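Local coordinates for protein cytosolic phospholipase A2 delta (Homo sapiens, PDB 5IZ5) that hydrolyses glycerophospholipids at the sn-2 position in a calcium-dependent manner, with a preference for linoleic acid there, at residues 401-405 and 406-410; 452-455 and 456-459; 486-489 and 490-493; 786-789 and 790-794. The protein carries 3 engineered substitutions. All coordinates share one frame; numbering follows the deposited sequence.

Contact 1. Residues 401-405 and 406-410. With SO4 (sulfate ion), chain M.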
ATOM      1  N   LEU B 401      14.356  -9.724  27.250  1.00 58.53           N
ATOM      2  CA  LEU B 401      13.455 -10.403  28.151  1.00 58.54           C
ATOM      3  C   LEU B 401      13.026  -9.439  29.243  1.00 57.24           C
ATOM      4  O   LEU B 401      11.848  -9.380  29.582  1.00 57.83           O
ATOM      5  CB  LEU B 401      14.099 -11.662  28.736  1.00 59.78           C
ATOM      6  CG  LEU B 401      14.532 -12.691  27.686  1.00 60.80           C
ATOM      7  CD1 LEU B 401      15.324 -13.810  28.344  1.00 61.62           C
ATOM      8  CD2 LEU B 401      13.345 -13.249  26.911  1.00 60.40           C
ATOM      9  N   GLU B 402      13.968  -8.658  29.767  1.00 56.55           N
ATOM     10  CA  GLU B 402      13.655  -7.706  30.838  1.00 58.61           C
ATOM     11  C   GLU B 402      12.942  -6.443  30.319  1.00 55.67           C
ATOM     12  O   GLU B 402      12.321  -5.730  31.099  1.00 55.94           O
ATOM     13  CB  GLU B 402      14.907  -7.368  31.659  1.00 62.21           C
ATOM     14  CG  GLU B 402      15.756  -6.260  31.105  1.00 65.72           C
ATOM     15  CD  GLU B 402      17.088  -6.091  31.817  1.00 68.29           C
ATOM     16  OE1 GLU B 402      17.442  -6.928  32.678  1.00 69.94           O
ATOM     17  OE2 GLU B 402      17.787  -5.106  31.507  1.00 70.01           O
ATOM     18  N   VAL B 403      13.006  -6.181  29.012  1.00 53.37           N
ATOM     19  CA  VAL B 403      12.279  -5.049  28.418  1.00 53.28           C
ATOM     20  C   VAL B 403      10.767  -5.251  28.590  1.00 51.15           C
ATOM     21  O   VAL B 403      10.021  -4.283  28.781  1.00 50.13           O
ATOM     22  CB  VAL B 403      12.644  -4.848  26.921  1.00 54.47           C
ATOM     23  CG1 VAL B 403      11.659  -3.925  26.232  1.00 56.47           C
ATOM     24  CG2 VAL B 403      14.037  -4.248  26.761  1.00 56.32           C
ATOM     25  N   PHE B 404      10.333  -6.512  28.562  1.00 50.16           N
ATOM     26  CA  PHE B 404       8.927  -6.873  28.767  1.00 49.99           C
ATOM     27  C   PHE B 404       8.572  -6.996  30.249  1.00 47.26           C
ATOM     28  O   PHE B 404       8.125  -8.029  30.737  1.00 46.79           O
ATOM     29  CB  PHE B 404       8.601  -8.132  27.968  1.00 50.28           C
ATOM     30  CG  PHE B 404       8.965  -8.003  26.516  1.00 51.44           C
ATOM     31  CD1 PHE B 404       8.473  -6.937  25.778  1.00 53.06           C
ATOM     32  CD2 PHE B 404       9.823  -8.897  25.895  1.00 53.86           C
ATOM     33  CE1 PHE B 404       8.808  -6.770  24.447  1.00 53.44           C
ATOM     34  CE2 PHE B 404      10.161  -8.739  24.558  1.00 55.36           C
ATOM     35  CZ  PHE B 404       9.658  -7.672  23.835  1.00 54.13           C
ATOM     36  N   SER B 405       8.787  -5.889  30.943  1.00 47.40           N
ATOM     37  CA  SER B 405       8.378  -5.705  32.330  1.00 46.11           C
ATOM     38  C   SER B 405       6.851  -5.728  32.456  1.00 44.79           C
ATOM     39  O   SER B 405       6.145  -5.505  31.467  1.00 42.25           O
ATOM     40  CB  SER B 405       8.904  -4.353  32.823  1.00 47.11           C
ATOM     41  OG  SER B 405       8.266  -3.284  32.129  1.00 47.99           O
ATOM     42  N   PRO B 406       6.341  -5.984  33.673  1.00 43.22           N
ATOM     43  CA  PRO B 406       4.906  -5.881  33.915  1.00 43.94           C
ATOM     44  C   PRO B 406       4.319  -4.510  33.564  1.00 43.62           C
ATOM     45  O   PRO B 406       3.231  -4.452  33.004  1.00 42.77           O
ATOM     46  CB  PRO B 406       4.783  -6.157  35.417  1.00 44.31           C
ATOM     47  CG  PRO B 406       5.953  -7.030  35.725  1.00 44.73           C
ATOM     48  CD  PRO B 406       7.058  -6.509  34.851  1.00 44.23           C
ATOM     49  N   GLU B 407       5.027  -3.426  33.887  1.00 44.58           N
ATOM     50  CA  GLU B 407       4.574  -2.072  33.521  1.00 45.20           C
ATOM     51  C   GLU B 407       4.419  -1.946  32.006  1.00 41.99           C
ATOM     52  O   GLU B 407       3.421  -1.416  31.508  1.00 41.88           O
ATOM     53  CB  GLU B 407       5.554  -1.007  34.043  1.00 48.30           C
ATOM     54  CG  GLU B 407       5.163   0.465  33.765  1.00 49.62           C
ATOM     55  CD  GLU B 407       4.404   1.121  34.909  1.00 51.73           C
ATOM     56  OE1 GLU B 407       4.996   1.279  35.992  1.00 53.83           O
ATOM     57  OE2 GLU B 407       3.223   1.498  34.741  1.00 53.74           O
ATOM     58  N   ARG B 408       5.409  -2.447  31.279  1.00 41.79           N
ATOM     59  CA  ARG B 408       5.412  -2.371  29.826  1.00 41.53           C
ATOM     60  C   ARG B 408       4.287  -3.206  29.198  1.00 40.45           C
ATOM     61  O   ARG B 408       3.561  -2.738  28.320  1.00 39.79           O
ATOM     62  CB  ARG B 408       6.790  -2.754  29.289  1.00 45.26           C
ATOM     63  CG  ARG B 408       7.719  -1.557  29.172  1.00 48.29           C
ATOM     64  CD  ARG B 408       8.561  -1.516  27.917  1.00 49.79           C
ATOM     65  NE  ARG B 408       9.659  -0.543  28.009  1.00 53.03           N
ATOM     66  CZ  ARG B 408      10.786  -0.765  28.684  1.00 55.25           C
ATOM     67  NH1 ARG B 408      10.971  -1.916  29.329  1.00 57.97           N
ATOM     68  NH2 ARG B 408      11.729   0.169  28.727  1.00 55.22           N
ATOM     69  N   LEU B 409       4.120  -4.434  29.679  1.00 38.21           N
ATOM     70  CA  LEU B 409       3.068  -5.310  29.181  1.00 36.55           C
ATOM     71  C   LEU B 409       1.675  -4.729  29.451  1.00 34.95           C
ATOM     72  O   LEU B 409       0.799  -4.758  28.576  1.00 34.25           O
ATOM     73  CB  LEU B 409       3.227  -6.694  29.802  1.00 36.62           C
ATOM     74  CG  LEU B 409       4.486  -7.455  29.341  1.00 37.40           C
ATOM     75  CD1 LEU B 409       4.642  -8.714  30.174  1.00 38.96           C
ATOM     76  CD2 LEU B 409       4.488  -7.802  27.857  1.00 37.53           C
ATOM     77  N   ALA B 410       1.494  -4.164  30.642  1.00 34.71           N
ATOM     78  CA  ALA B 410       0.258  -3.471  31.000  1.00 35.20           C
ATOM     79  C   ALA B 410      -0.012  -2.286  30.066  1.00 35.65           C
ATOM     80  O   ALA B 410      -1.148  -2.083  29.626  1.00 35.84           O
ATOM     81  CB  ALA B 410       0.320  -2.992  32.439  1.00 35.16           C
TER
HETATM   82  S   SO4 M 901      17.945 -10.995  25.869  1.00123.32           S
HETATM   83  O1  SO4 M 901      19.362 -10.741  26.218  1.00122.98           O
HETATM   84  O2  SO4 M 901      17.581 -10.226  24.658  1.00121.18           O
HETATM   85  O3  SO4 M 901      17.750 -12.439  25.621  1.00120.14           O
HETATM   86  O4  SO4 M 901      17.071 -10.587  26.989  1.00123.30           O

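Contact 2. Residues 452-455 and 456-459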
ATOM      1  N   GLN B 452       8.709  14.243   9.313  1.00 37.97           N
ATOM      2  CA  GLN B 452       9.951  14.116   8.553  1.00 37.82           C
ATOM      3  C   GLN B 452      10.109  15.179   7.460  1.00 37.96           C
ATOM      4  O   GLN B 452      11.203  15.363   6.939  1.00 35.86           O
ATOM      5  CB  GLN B 452      10.064  12.717   7.935  1.00 38.54           C
ATOM      6  CG  GLN B 452      10.109  11.599   8.966  1.00 38.21           C
ATOM      7  CD  GLN B 452      10.411  10.238   8.367  1.00 38.24           C
ATOM      8  OE1 GLN B 452      10.687  10.103   7.174  1.00 37.21           O
ATOM      9  NE2 GLN B 452      10.358   9.214   9.202  1.00 38.31           N
ATOM     10  N   ARG B 453       9.027  15.873   7.112  1.00 38.13           N
ATOM     11  CA  ARG B 453       9.117  17.009   6.190  1.00 37.79           C
ATOM     12  C   ARG B 453      10.089  18.087   6.683  1.00 37.57           C
ATOM     13  O   ARG B 453      10.720  18.762   5.872  1.00 37.82           O
ATOM     14  CB  ARG B 453       7.734  17.616   5.933  1.00 37.89           C
ATOM     15  CG  ARG B 453       6.854  16.727   5.064  1.00 38.49           C
ATOM     16  CD  ARG B 453       5.657  17.465   4.492  1.00 38.21           C
ATOM     17  NE  ARG B 453       4.685  17.822   5.523  1.00 37.69           N
ATOM     18  CZ  ARG B 453       3.600  17.114   5.847  1.00 38.20           C
ATOM     19  NH1 ARG B 453       3.312  15.965   5.238  1.00 36.88           N
ATOM     20  NH2 ARG B 453       2.794  17.567   6.804  1.00 38.32           N
ATOM     21  N   ALA B 454      10.220  18.234   8.001  1.00 37.85           N
ATOM     22  CA  ALA B 454      11.162  19.192   8.576  1.00 39.61           C
ATOM     23  C   ALA B 454      12.605  18.859   8.194  1.00 39.80           C
ATOM     24  O   ALA B 454      13.413  19.759   7.990  1.00 40.57           O
ATOM     25  CB  ALA B 454      11.008  19.257  10.089  1.00 37.85           C
ATOM     26  N   ALA B 455      12.913  17.569   8.067  1.00 40.09           N
ATOM     27  CA  ALA B 455      14.240  17.116   7.627  1.00 38.68           C
ATOM     28  C   ALA B 455      14.553  17.439   6.167  1.00 38.93           C
ATOM     29  O   ALA B 455      15.687  17.256   5.720  1.00 39.33           O
ATOM     30  CB  ALA B 455      14.378  15.622   7.856  1.00 38.53           C
ATOM     31  N   LEU B 456      13.556  17.914   5.422  1.00 39.06           N
ATOM     32  CA  LEU B 456      13.710  18.202   4.003  1.00 38.69           C
ATOM     33  C   LEU B 456      13.493  19.679   3.644  1.00 40.20           C
ATOM     34  O   LEU B 456      13.561  20.042   2.467  1.00 39.39           O
ATOM     35  CB  LEU B 456      12.704  17.362   3.218  1.00 38.73           C
ATOM     36  CG  LEU B 456      12.670  15.861   3.499  1.00 38.96           C
ATOM     37  CD1 LEU B 456      11.515  15.224   2.745  1.00 38.12           C
ATOM     38  CD2 LEU B 456      13.990  15.202   3.120  1.00 38.61           C
ATOM     39  N   GLU B 457      13.235  20.524   4.639  1.00 42.47           N
ATOM     40  CA  GLU B 457      12.799  21.905   4.375  1.00 46.24           C
ATOM     41  C   GLU B 457      13.879  22.757   3.700  1.00 45.80           C
ATOM     42  O   GLU B 457      13.558  23.631   2.902  1.00 44.74           O
ATOM     43  CB  GLU B 457      12.228  22.569   5.632  1.00 50.31           C
ATOM     44  CG  GLU B 457      13.164  22.683   6.816  1.00 53.47           C
ATOM     45  CD  GLU B 457      12.425  23.071   8.089  1.00 57.14           C
ATOM     46  OE1 GLU B 457      11.287  23.589   7.994  1.00 58.82           O
ATOM     47  OE2 GLU B 457      12.980  22.841   9.186  1.00 58.50           O
ATOM     48  N   ARG B 458      15.147  22.466   3.979  1.00 45.31           N
ATOM     49  CA  ARG B 458      16.272  23.166   3.344  1.00 46.12           C
ATOM     50  C   ARG B 458      17.056  22.280   2.369  1.00 45.82           C
ATOM     51  O   ARG B 458      18.165  22.624   1.958  1.00 45.42           O
ATOM     52  CB  ARG B 458      17.200  23.715   4.429  1.00 47.64           C
ATOM     53  CG  ARG B 458      16.630  24.933   5.132  1.00 49.39           C
ATOM     54  CD  ARG B 458      17.468  25.356   6.307  1.00 52.27           C
ATOM     55  NE  ARG B 458      17.405  24.322   7.328  1.00 57.97           N
ATOM     56  CZ  ARG B 458      18.365  23.445   7.605  1.00 57.61           C
ATOM     57  NH1 ARG B 458      19.529  23.452   6.963  1.00 58.06           N
ATOM     58  NH2 ARG B 458      18.146  22.552   8.548  1.00 60.07           N
ATOM     59  N   GLY B 459      16.466  21.152   1.980  1.00 45.70           N
ATOM     60  CA  GLY B 459      17.148  20.161   1.152  1.00 42.85           C
ATOM     61  C   GLY B 459      18.367  19.581   1.843  1.00 41.66           C
ATOM     62  O   GLY B 459      19.307  19.160   1.177  1.00 40.57           O
TER

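Contact 3. Residues 486-489 and 490-493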
ATOM      1  N   GLU B 486       4.135   3.193  -1.989  1.00 35.22           N
ATOM      2  CA  GLU B 486       5.291   3.985  -1.590  1.00 37.50           C
ATOM      3  C   GLU B 486       4.916   4.993  -0.510  1.00 36.30           C
ATOM      4  O   GLU B 486       3.863   5.633  -0.612  1.00 36.92           O
ATOM      5  CB  GLU B 486       5.806   4.698  -2.835  1.00 39.59           C
ATOM      6  CG  GLU B 486       6.775   5.832  -2.591  1.00 42.67           C
ATOM      7  CD  GLU B 486       7.188   6.464  -3.902  1.00 44.81           C
ATOM      8  OE1 GLU B 486       8.039   5.863  -4.595  1.00 44.82           O
ATOM      9  OE2 GLU B 486       6.647   7.545  -4.242  1.00 43.84           O
ATOM     10  N   PHE B 487       5.776   5.134   0.504  1.00 35.57           N
ATOM     11  CA  PHE B 487       5.604   6.134   1.563  1.00 37.14           C
ATOM     12  C   PHE B 487       6.754   7.142   1.540  1.00 37.97           C
ATOM     13  O   PHE B 487       7.928   6.754   1.487  1.00 36.23           O
ATOM     14  CB  PHE B 487       5.613   5.484   2.954  1.00 37.95           C
ATOM     15  CG  PHE B 487       4.458   4.559   3.214  1.00 37.60           C
ATOM     16  CD1 PHE B 487       3.510   4.873   4.177  1.00 38.31           C
ATOM     17  CD2 PHE B 487       4.323   3.363   2.511  1.00 38.42           C
ATOM     18  CE1 PHE B 487       2.446   4.017   4.434  1.00 38.57           C
ATOM     19  CE2 PHE B 487       3.260   2.499   2.762  1.00 38.44           C
ATOM     20  CZ  PHE B 487       2.320   2.827   3.721  1.00 38.71           C
ATOM     21  N   SER B 488       6.416   8.429   1.605  1.00 36.83           N
ATOM     22  CA  SER B 488       7.407   9.487   1.833  1.00 36.53           C
ATOM     23  C   SER B 488       6.813  10.540   2.768  1.00 35.38           C
ATOM     24  O   SER B 488       5.609  10.522   3.028  1.00 34.79           O
ATOM     25  CB  SER B 488       7.822  10.141   0.512  1.00 36.37           C
ATOM     26  OG  SER B 488       6.973  11.228   0.188  1.00 35.74           O
ATOM     27  N   PRO B 489       7.649  11.473   3.266  1.00 35.76           N
ATOM     28  CA  PRO B 489       7.115  12.552   4.099  1.00 35.21           C
ATOM     29  C   PRO B 489       6.114  13.461   3.383  1.00 33.31           C
ATOM     30  O   PRO B 489       5.332  14.135   4.051  1.00 34.83           O
ATOM     31  CB  PRO B 489       8.367  13.346   4.494  1.00 36.67           C
ATOM     32  CG  PRO B 489       9.494  12.380   4.341  1.00 36.91           C
ATOM     33  CD  PRO B 489       9.114  11.561   3.148  1.00 36.28           C
ATOM     34  N   TYR B 490       6.137  13.474   2.053  1.00 33.02           N
ATOM     35  CA  TYR B 490       5.203  14.269   1.261  1.00 34.98           C
ATOM     36  C   TYR B 490       3.952  13.513   0.824  1.00 36.95           C
ATOM     37  O   TYR B 490       2.867  14.095   0.797  1.00 36.51           O
ATOM     38  CB  TYR B 490       5.898  14.850   0.019  1.00 35.66           C
ATOM     39  CG  TYR B 490       7.058  15.766   0.336  1.00 36.55           C
ATOM     40  CD1 TYR B 490       6.927  16.794   1.267  1.00 36.83           C
ATOM     41  CD2 TYR B 490       8.284  15.618  -0.307  1.00 36.66           C
ATOM     42  CE1 TYR B 490       7.982  17.637   1.554  1.00 37.77           C
ATOM     43  CE2 TYR B 490       9.351  16.453  -0.017  1.00 37.06           C
ATOM     44  CZ  TYR B 490       9.193  17.460   0.911  1.00 37.12           C
ATOM     45  OH  TYR B 490      10.237  18.298   1.203  1.00 37.68           O
ATOM     46  N   GLU B 491       4.082  12.241   0.458  1.00 37.24           N
ATOM     47  CA  GLU B 491       2.906  11.493   0.039  1.00 38.01           C
ATOM     48  C   GLU B 491       3.050   9.974   0.090  1.00 38.61           C
ATOM     49  O   GLU B 491       4.157   9.425   0.035  1.00 36.43           O
ATOM     50  CB  GLU B 491       2.441  11.933  -1.357  1.00 39.67           C
ATOM     51  CG  GLU B 491       3.503  11.914  -2.433  1.00 41.46           C
ATOM     52  CD  GLU B 491       2.962  12.227  -3.821  1.00 41.94           C
ATOM     53  OE1 GLU B 491       1.883  12.843  -3.940  1.00 42.92           O
ATOM     54  OE2 GLU B 491       3.630  11.859  -4.806  1.00 45.45           O
ATOM     55  N   VAL B 492       1.890   9.330   0.210  1.00 37.53           N
ATOM     56  CA  VAL B 492       1.758   7.891   0.309  1.00 36.14           C
ATOM     57  C   VAL B 492       0.778   7.465  -0.772  1.00 35.68           C
ATOM     58  O   VAL B 492      -0.309   8.040  -0.888  1.00 35.93           O
ATOM     59  CB  VAL B 492       1.194   7.486   1.685  1.00 36.32           C
ATOM     60  CG1 VAL B 492       0.996   5.982   1.760  1.00 36.79           C
ATOM     61  CG2 VAL B 492       2.111   7.959   2.810  1.00 36.52           C
ATOM     62  N   GLY B 493       1.154   6.479  -1.575  1.00 36.03           N
ATOM     63  CA  GLY B 493       0.282   6.051  -2.655  1.00 36.13           C
ATOM     64  C   GLY B 493       0.758   4.925  -3.537  1.00 35.60           C
ATOM     65  O   GLY B 493       1.830   4.356  -3.337  1.00 36.03           O
TER
HETATM   66  O   HOH W   1       5.891   9.332  -2.378  1.00 38.64           O

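Contact 4. Residues 786-789 and 790-794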
ATOM      1  N   LEU B 786      28.962  -3.025  11.980  1.00 51.79           N
ATOM      2  CA  LEU B 786      28.958  -1.608  11.644  1.00 53.64           C
ATOM      3  C   LEU B 786      30.270  -1.187  10.977  1.00 53.75           C
ATOM      4  O   LEU B 786      30.258  -0.569   9.915  1.00 51.21           O
ATOM      5  CB  LEU B 786      28.737  -0.773  12.903  1.00 53.41           C
ATOM      6  CG  LEU B 786      28.705   0.740  12.671  1.00 55.45           C
ATOM      7  CD1 LEU B 786      27.297   1.190  12.316  1.00 56.39           C
ATOM      8  CD2 LEU B 786      29.218   1.484  13.890  1.00 57.05           C
ATOM      9  N   ARG B 787      31.393  -1.526  11.607  1.00 55.44           N
ATOM     10  CA  ARG B 787      32.707  -1.121  11.098  1.00 57.21           C
ATOM     11  C   ARG B 787      33.035  -1.808   9.775  1.00 54.14           C
ATOM     12  O   ARG B 787      33.630  -1.196   8.891  1.00 55.01           O
ATOM     13  CB  ARG B 787      33.818  -1.375  12.122  1.00 58.97           C
ATOM     14  CG  ARG B 787      33.758  -0.498  13.363  1.00 62.16           C
ATOM     15  CD  ARG B 787      35.122  -0.319  14.015  1.00 67.57           C
ATOM     16  NE  ARG B 787      35.037   0.436  15.265  1.00 73.32           N
ATOM     17  CZ  ARG B 787      34.976  -0.087  16.492  1.00 77.38           C
ATOM     18  NH1 ARG B 787      34.986  -1.402  16.696  1.00 78.81           N
ATOM     19  NH2 ARG B 787      34.896   0.727  17.541  1.00 79.50           N
ATOM     20  N   LEU B 788      32.627  -3.065   9.631  1.00 52.21           N
ATOM     21  CA  LEU B 788      32.743  -3.756   8.351  1.00 51.77           C
ATOM     22  C   LEU B 788      32.026  -2.984   7.250  1.00 51.42           C
ATOM     23  O   LEU B 788      32.576  -2.768   6.171  1.00 54.62           O
ATOM     24  CB  LEU B 788      32.153  -5.167   8.438  1.00 51.19           C
ATOM     25  CG  LEU B 788      31.962  -5.900   7.106  1.00 50.75           C
ATOM     26  CD1 LEU B 788      33.293  -6.077   6.389  1.00 52.26           C
ATOM     27  CD2 LEU B 788      31.294  -7.243   7.321  1.00 51.58           C
ATOM     28  N   SER B 789      30.783  -2.599   7.523  1.00 51.09           N
ATOM     29  CA  SER B 789      29.956  -1.891   6.549  1.00 48.94           C
ATOM     30  C   SER B 789      30.590  -0.558   6.180  1.00 46.93           C
ATOM     31  O   SER B 789      30.693  -0.213   5.008  1.00 45.30           O
ATOM     32  CB  SER B 789      28.544  -1.668   7.111  1.00 49.05           C
ATOM     33  OG  SER B 789      27.948  -2.889   7.508  1.00 47.39           O
ATOM     34  N   ASP B 790      30.995   0.186   7.202  1.00 46.98           N
ATOM     35  CA  ASP B 790      31.708   1.447   7.031  1.00 49.81           C
ATOM     36  C   ASP B 790      32.947   1.262   6.150  1.00 50.70           C
ATOM     37  O   ASP B 790      33.148   1.988   5.176  1.00 50.61           O
ATOM     38  CB  ASP B 790      32.102   1.983   8.411  1.00 50.20           C
ATOM     39  CG  ASP B 790      32.870   3.287   8.348  1.00 50.76           C
ATOM     40  OD1 ASP B 790      32.795   3.999   7.327  1.00 53.99           O
ATOM     41  OD2 ASP B 790      33.545   3.607   9.342  1.00 55.44           O
ATOM     42  N   TYR B 791      33.756   0.267   6.494  1.00 52.27           N
ATOM     43  CA  TYR B 791      34.976  -0.029   5.756  1.00 54.84           C
ATOM     44  C   TYR B 791      34.702  -0.351   4.287  1.00 53.32           C
ATOM     45  O   TYR B 791      35.346   0.208   3.398  1.00 53.03           O
ATOM     46  CB  TYR B 791      35.717  -1.192   6.415  1.00 56.65           C
ATOM     47  CG  TYR B 791      36.896  -1.679   5.618  1.00 58.92           C
ATOM     48  CD1 TYR B 791      38.169  -1.157   5.828  1.00 60.44           C
ATOM     49  CD2 TYR B 791      36.739  -2.664   4.658  1.00 57.95           C
ATOM     50  CE1 TYR B 791      39.253  -1.606   5.094  1.00 60.58           C
ATOM     51  CE2 TYR B 791      37.810  -3.116   3.924  1.00 60.57           C
ATOM     52  CZ  TYR B 791      39.068  -2.587   4.143  1.00 60.72           C
ATOM     53  OH  TYR B 791      40.141  -3.039   3.410  1.00 60.16           O
ATOM     54  N   ASN B 792      33.752  -1.251   4.040  1.00 53.17           N
ATOM     55  CA  ASN B 792      33.423  -1.685   2.675  1.00 54.02           C
ATOM     56  C   ASN B 792      33.052  -0.548   1.740  1.00 53.64           C
ATOM     57  O   ASN B 792      33.328  -0.610   0.545  1.00 54.05           O
ATOM     58  CB  ASN B 792      32.283  -2.704   2.679  1.00 55.02           C
ATOM     59  CG  ASN B 792      32.715  -4.059   3.185  1.00 57.65           C
ATOM     60  OD1 ASN B 792      33.871  -4.256   3.565  1.00 60.67           O
ATOM     61  ND2 ASN B 792      31.793  -5.009   3.181  1.00 56.55           N
ATOM     62  N   VAL B 793      32.419   0.486   2.276  1.00 52.38           N
ATOM     63  CA  VAL B 793      32.092   1.656   1.471  1.00 52.43           C
ATOM     64  C   VAL B 793      33.316   2.568   1.322  1.00 51.48           C
ATOM     65  O   VAL B 793      33.607   3.031   0.221  1.00 47.92           O
ATOM     66  CB  VAL B 793      30.877   2.413   2.047  1.00 51.74           C
ATOM     67  CG1 VAL B 793      30.740   3.795   1.422  1.00 50.72           C
ATOM     68  CG2 VAL B 793      29.612   1.602   1.808  1.00 53.10           C
ATOM     69  N   GLN B 794      34.030   2.818   2.416  1.00 54.00           N
ATOM     70  CA  GLN B 794      35.232   3.664   2.361  1.00 58.48           C
ATOM     71  C   GLN B 794      36.276   3.129   1.381  1.00 57.74           C
ATOM     72  O   GLN B 794      36.784   3.865   0.544  1.00 58.30           O
ATOM     73  CB  GLN B 794      35.842   3.857   3.749  1.00 59.80           C
ATOM     74  CG  GLN B 794      35.194   4.994   4.519  1.00 63.61           C
ATOM     75  CD  GLN B 794      35.739   5.144   5.924  1.00 66.59           C
ATOM     76  OE1 GLN B 794      36.544   4.335   6.382  1.00 72.92           O
ATOM     77  NE2 GLN B 794      35.295   6.181   6.619  1.00 66.40           N
TER

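Contact 1. Residues 401-405 and 406-410
The side chain of Arg-408 folds back over Val-403, with CG1 of the valine lying over one face of the guanidinium group. NH1 donates to Val-403 O at 2.6 Å. The bond meets a lone pair of the oxygen, in the carbonyl plane, but the N-H...O angle is only 140° and the oxygen is tilted out of the guanidinium plane. A bend at chi2 (-138°) turns the arginine chain back toward the loop, where NH1 meets this oxygen. Ser-405 is the N-cap of the helix that begins at Pro-406. Its OG sits between its own backbone N and carbonyl carbon (chi1 66°) and accepts from Arg-408 N at 3.1 Å. The first helical turn also closes through Leu-409 N to Ser-405 O at 2.9 Å. With an alanine at Arg-408, Val-403 O is likely to lose its side-chain donor, and the valine methyl the group that covers it. Leu-409 CD2 packs against Phe-404 CB at 4.1 Å. Phe-404 is the centre of an inverse gamma turn. Farther back, Leu-401 N donates to O4 of a sulfate ion at 2.9 Å; the ion probably comes from the crystallisation liquor. Arg-408 NH2 bonds to Gly-442 O, just past helix 428-441. Val-403 and Phe-404 pack on that helix, while Phe-404 and Leu-409 also meet helix 588-593, so the start of helix 406-422 is set against both.

Contact 2. Residues 452-455 and 456-459
Arg-453 O accepts from Leu-456 N at 3.0 Å, with an N-H...O angle of 153°. The donor stands above the carbonyl plane and not on a lone pair. This i to i+3 bond starts from a residue of a short 3-10 segment that includes Gln-452 and Arg-453. A type I beta turn from Leu-456 to Gly-459 comes next, closed by Gly-459 N to Leu-456 O at 3.1 Å. Gly-459, the last residue of the turn, has a positive phi, a conformation that glycine adopts readily. Between the two, Glu-457 N makes a weak bond to Ala-454 O at 3.4 Å. The Leu-456 side chain lies back along the preceding turn. Its CG is 3.8 Å from Gln-452 O, and CD2 lies near Ala-455 O. Leu-456 also packs on Leu-463 and Pro-464 of strand 463-471, and Ala-455 meets Tyr-375 of helix 367-375, which sets the loop between that strand and that helix. The polar ends find partners beyond the turn: Gln-452 OE1 bonds to Tyr-466 OH, and salt bridges join Arg-453 NH1 to Glu-504 and Arg-458 NH2 to Glu-379. Glu-457 has CG between its backbone N and carbonyl carbon (chi1 60°), which brings CG to 3.2 Å from Ala-454 O, a carbonyl that also accepts from Gln-460 NE2.

Contact 3. Residues 486-489 and 490-493
Tyr-490, Val-492 and Glu-486 have the most surface buried where the chain reverses. Val-492 CG1 lies over one face of the Phe-487 ring, 3.7 Å from its centroid and 17° off the ring normal, a CH-pi contact. This methyl is anti to the backbone N (chi1 177°), which directs it over the ring. The two residues form an antiparallel non-hydrogen-bonded pair. Beside them, Glu-486 and Gly-493 form a hydrogen-bonded pair: Glu-486 N donates to Gly-493 O at 2.9 Å, and Gly-493 N returns a bond to Glu-486 O at 3.0 Å. A water bridges the buried Glu-486 OE2 to Glu-491 O. The two carboxylates share Arg-665, which probably offsets their like charges, and Glu-486 also meets Ser-662 and Arg-668. At the bend, Ser-488 OG accepts from both Tyr-490 N (3.0 Å) and Glu-491 N (3.1 Å). The second bond is nearly straight, at 167°. Ser-488 N donates to Glu-491 O at 2.9 Å. Were Ser-488 an alanine, the N-H groups of Tyr-490 and Glu-491 would probably lack their shared acceptor, and the bend would be less firmly held. The Tyr-490 side chain packs on Glu-293 and Phe-297 of helix 292-313. The whole is a beta hairpin joining strands 482-487 and 492-494 of the mixed sheet, with the serine side chain bonded into its connecting turn.

Contact 4. Residues 786-789 and 790-794
Tyr-791 N donates to Arg-787 O at 2.8 Å, the shortest of the backbone bonds between 786-789 and 790-794. The donor is tilted somewhat from the carbonyl plane. Asp-790 N to Leu-786 O follows at 2.9 Å and is nearly straight, at 172°. Here the donor lies in the carbonyl plane. Asn-792 N reaches Leu-788 O, also at 2.9 Å. Val-793 N makes only a weak bond to Ser-789 O, at 3.3 Å. The i to i+4 bonding is that of an alpha-helix, here the last turns of helix 779-794. Its side chains spread to different neighbours. Asn-792 has CG anti to the carbonyl carbon (chi1 -73°), which brings the amide back to Leu-788, whose side chain it meets at a slant. OD1 lies 3.4 Å from Leu-788 CD1, and the amide nitrogen ND2 is 3.7 Å from that same methyl. OD1 also lies at the edge of the Tyr-791 ring, in its plane. Tyr-791 CB sits 3.2 Å from Arg-787 O. Asp-790 CB rests near Leu-786 O, one turn back. Asn-792 ND2 is bonded to Val-737 O, which probably helps to fix the rotation of the amide, and Tyr-791 OH bonds to Ser-740. Ser-789 OG bonds to Ser-341 of helix 335-351 and to Leu-785 O, and Asp-790 and Val-793 pack on Ala-348 of that helix.

Overall arrangement
From the N terminus, the four contacts follow in series within the phospholipase catalytic part; none encloses or crosses another. Contact 1 closes the turn leading into helix 406-422. After helix 428-441, contact 2 winds the chain toward strand 463-471. Contact 3 closes the hairpin of strands 482-487 and 492-494. These two touch: Arg-453 NH1 probably bonds to Pro-489 O, Arg-453 and Leu-456 pack on Tyr-490, and Gln-452 packs on Pro-489. The loop before strand 463-471 is thereby tied to the hairpin end. Contact 4, near the C terminus, lies within helix 779-794, at a part that packs on helix 335-351; its centre is about 30 Å from that of contact 3.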